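CptN Toxin (Eubacterium rectale DSM 17629, PDB 4RMO) is the toxin of a type III toxin-antitoxin system, held in complex with its pseudoknotted RNA antitoxin and probably acting as an RNA-cleaving enzyme when released. Local coordinates at residues F87-M92 with K120-K125. Residues are numbered along the deposited sequence; the frame is centred on the assembly and turned at random.
Sequences FLIQDM and KEIEQK. With nucleotides of chain B.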
# COMPACT_ATOMS: atom_id res chain seq x y z
N PHE A 87 21.81 3.03 -8.03
CA PHE A 87 21.76 4.06 -7.03
C PHE A 87 22.73 3.61 -5.97
O PHE A 87 22.49 2.58 -5.34
CB PHE A 87 20.38 4.16 -6.43
CG PHE A 87 19.36 4.85 -7.30
CD1 PHE A 87 18.90 4.25 -8.48
CD2 PHE A 87 18.80 6.03 -6.91
CE1 PHE A 87 17.94 4.86 -9.24
CE2 PHE A 87 17.83 6.65 -7.65
CZ PHE A 87 17.42 6.08 -8.83
N LEU A 88 23.84 4.32 -5.82
CA LEU A 88 24.86 3.91 -4.86
C LEU A 88 24.52 4.58 -3.53
O LEU A 88 25.13 5.56 -3.11
CB LEU A 88 26.26 4.24 -5.32
CG LEU A 88 26.71 3.80 -6.72
CD1 LEU A 88 28.24 3.81 -6.86
CD2 LEU A 88 26.14 2.50 -7.16
N ILE A 89 23.53 4.00 -2.87
CA ILE A 89 23.00 4.56 -1.65
C ILE A 89 24.11 4.56 -0.59
O ILE A 89 24.18 5.46 0.25
CB ILE A 89 21.77 3.75 -1.19
CG1 ILE A 89 20.76 3.69 -2.35
CG2 ILE A 89 21.15 4.37 0.03
CD1 ILE A 89 19.43 3.03 -2.02
N GLN A 90 24.94 3.52 -0.62
CA GLN A 90 26.17 3.45 0.18
C GLN A 90 26.95 4.76 0.23
O GLN A 90 27.54 5.08 1.25
CB GLN A 90 27.08 2.35 -0.39
CG GLN A 90 27.42 2.53 -1.86
CD GLN A 90 28.26 1.43 -2.41
OE1 GLN A 90 28.17 0.28 -1.98
NE2 GLN A 90 29.07 1.76 -3.43
N ASP A 91 26.91 5.52 -0.87
CA ASP A 91 27.78 6.68 -1.03
C ASP A 91 27.00 7.96 -1.00
O ASP A 91 27.42 8.99 -1.55
CB ASP A 91 28.54 6.57 -2.34
CG ASP A 91 29.53 5.45 -2.32
OD1 ASP A 91 30.19 5.25 -1.29
OD2 ASP A 91 29.72 4.78 -3.36
N MSE A 92 25.85 7.91 -0.37
CA MSE A 92 25.02 9.11 -0.29
C MSE A 92 25.68 10.16 0.56
O MSE A 92 26.50 9.84 1.44
CB MSE A 92 23.68 8.76 0.33
CG MSE A 92 23.85 8.32 1.79
SE MSE A 92 22.13 7.62 2.46
CE MSE A 92 21.06 9.26 2.48
N LYS A 120 9.82 5.27 -3.26
CA LYS A 120 9.53 4.90 -1.88
C LYS A 120 10.48 3.83 -1.39
O LYS A 120 11.02 3.92 -0.29
CB LYS A 120 8.09 4.44 -1.75
CG LYS A 120 7.72 4.01 -0.36
CD LYS A 120 6.26 3.54 -0.30
CE LYS A 120 6.06 2.48 0.78
NZ LYS A 120 4.63 2.31 1.13
N GLU A 121 10.76 2.85 -2.22
CA GLU A 121 11.69 1.83 -1.81
C GLU A 121 13.11 2.41 -1.60
O GLU A 121 13.85 1.97 -0.73
CB GLU A 121 11.71 0.71 -2.85
CG GLU A 121 12.08 -0.63 -2.26
CD GLU A 121 12.21 -1.75 -3.29
OE1 GLU A 121 11.65 -1.62 -4.42
OE2 GLU A 121 12.90 -2.75 -2.96
N ILE A 122 13.51 3.33 -2.47
CA ILE A 122 14.83 3.93 -2.42
C ILE A 122 14.92 4.81 -1.17
O ILE A 122 15.92 4.80 -0.49
CB ILE A 122 15.17 4.73 -3.70
CG1 ILE A 122 15.60 3.73 -4.80
CG2 ILE A 122 16.33 5.70 -3.46
CD1 ILE A 122 15.53 4.28 -6.20
N GLU A 123 13.87 5.56 -0.89
CA GLU A 123 13.84 6.40 0.29
C GLU A 123 14.02 5.53 1.57
O GLU A 123 14.77 5.89 2.48
CB GLU A 123 12.57 7.28 0.31
CG GLU A 123 12.80 8.77 -0.14
CD GLU A 123 12.82 9.14 -1.69
OE1 GLU A 123 13.30 8.37 -2.64
OE2 GLU A 123 12.38 10.30 -1.96
N GLN A 124 13.36 4.38 1.62
CA GLN A 124 13.49 3.53 2.79
C GLN A 124 14.87 3.02 2.92
O GLN A 124 15.40 2.92 4.04
CB GLN A 124 12.49 2.36 2.79
CG GLN A 124 11.06 2.83 3.11
CD GLN A 124 9.99 1.72 2.98
OE1 GLN A 124 10.31 0.53 2.83
NE2 GLN A 124 8.72 2.12 3.09
N LYS A 125 15.45 2.62 1.81
CA LYS A 125 16.78 2.06 1.85
C LYS A 125 17.75 3.13 2.33
O LYS A 125 18.67 2.84 3.09
CB LYS A 125 17.16 1.51 0.49
CG LYS A 125 16.50 0.20 0.21
CD LYS A 125 16.86 -0.37 -1.14
CE LYS A 125 16.11 -1.66 -1.42
NZ LYS A 125 16.86 -2.47 -2.41
P G B 3 37.13 -2.00 -7.49
OP1 G B 3 37.76 -3.28 -7.78
OP2 G B 3 35.74 -1.75 -7.99
O5' G B 3 37.04 -1.68 -5.95
C5' G B 3 38.20 -1.67 -5.11
C4' G B 3 37.87 -0.97 -3.81
O4' G B 3 37.48 0.40 -4.10
C3' G B 3 36.70 -1.53 -3.02
O3' G B 3 37.11 -2.57 -2.12
C2' G B 3 36.25 -0.32 -2.23
O2' G B 3 37.00 -0.10 -1.05
C1' G B 3 36.44 0.80 -3.24
N9 G B 3 35.24 1.04 -4.04
C8 G B 3 34.92 0.45 -5.24
N7 G B 3 33.75 0.82 -5.69
C5 G B 3 33.29 1.73 -4.75
C6 G B 3 32.09 2.46 -4.71
O6 G B 3 31.18 2.50 -5.54
N1 G B 3 32.02 3.27 -3.57
C2 G B 3 32.97 3.32 -2.59
N2 G B 3 32.70 4.13 -1.55
N3 G B 3 34.09 2.63 -2.61
C4 G B 3 34.19 1.87 -3.73
P U B 4 36.78 -4.12 -2.42
OP1 U B 4 37.94 -4.87 -1.90
OP2 U B 4 36.35 -4.26 -3.84
O5' U B 4 35.46 -4.38 -1.57
C5' U B 4 35.47 -4.19 -0.14
C4' U B 4 34.10 -4.49 0.41
O4' U B 4 33.19 -3.41 0.04
C3' U B 4 33.43 -5.78 -0.09
O3' U B 4 32.46 -6.25 0.84
C2' U B 4 32.60 -5.28 -1.26
O2' U B 4 31.51 -6.09 -1.65
C1' U B 4 32.10 -3.95 -0.69
N1 U B 4 31.70 -2.97 -1.70
C2 U B 4 30.47 -2.37 -1.57
O2 U B 4 29.71 -2.61 -0.65
N3 U B 4 30.16 -1.47 -2.55
C4 U B 4 30.94 -1.13 -3.64
O4 U B 4 30.55 -0.26 -4.41
C5 U B 4 32.20 -1.79 -3.70
C6 U B 4 32.53 -2.67 -2.75
P G B 24 7.86 -1.30 5.90
OP1 G B 24 7.02 -1.30 4.68
OP2 G B 24 9.03 -2.23 6.01
O5' G B 24 8.65 0.05 6.19
C5' G B 24 8.00 1.26 6.52
C4' G B 24 8.21 1.61 7.98
O4' G B 24 8.37 0.42 8.82
C3' G B 24 9.40 2.45 8.40
O3' G B 24 9.26 3.82 8.09
C2' G B 24 9.32 2.30 9.91
O2' G B 24 8.21 3.04 10.38
C1' G B 24 8.97 0.82 10.05
N9 G B 24 10.07 -0.09 10.34
C8 G B 24 10.49 -1.16 9.60
N7 G B 24 11.49 -1.80 10.14
C5 G B 24 11.72 -1.13 11.34
C6 G B 24 12.68 -1.37 12.36
O6 G B 24 13.53 -2.26 12.43
N1 G B 24 12.59 -0.42 13.37
C2 G B 24 11.68 0.61 13.41
N2 G B 24 11.75 1.42 14.47
N3 G B 24 10.80 0.86 12.45
C4 G B 24 10.87 -0.05 11.46
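I122, on helix 116-134, sets its CD1 methyl on the ring of F87, where strand 84-87 of the antiparallel sheet gives way to an inverse gamma turn centred on L88 and then a short 3-10 turn. Helix 116-134 packs in the buried interior against the end of strand 84-87 and the 3-10 turn that follows it, with no hydrogen bond between the two segments. From its CB, the side chain of I122 runs out on two branches. CG2 approaches I89, lying 4.3 Å from I89 CD1. CG1 is anti to the carbonyl carbon (chi1 -79°) and carries CD1 to F87. That methyl ends 3.6 Å from the ring centroid and only 11° off the ring normal, a CH-pi contact over the middle of the face. A beta-branched aliphatic suits the place: its longer branch ends in a methyl on the flat ring, while the shorter one lies loosely beside a second isoleucine. The ring of Y33 packs edge-to-face with F87.

I89 extends the apolar seam one turn along the helix: its CD1 meets CB of K125 at 3.7 Å, the two side chains crossing nearly at right angles. Lysine fits there because its aliphatic root can join the apolar contact while its long chain carries NZ away to hydrogen bonds with C71 O and H75 ND1.

On the far side, the same loop contacts RNA bases. Q90 presents an amide that can both give and take: OE1 accepts from N3 of U4 of chain B, and NE2 donates to its O4. The carboxylate of D91 matches the Watson-Crick edge of G3 of chain B: OD1 accepts from N2 at 2.8 Å and OD2 accepts from N1 in a nearly straight bond (175°). Between these neighbours, Q90 NE2 also donates to D91 OD2 at 3.1 Å, approaching from above the carboxylate plane.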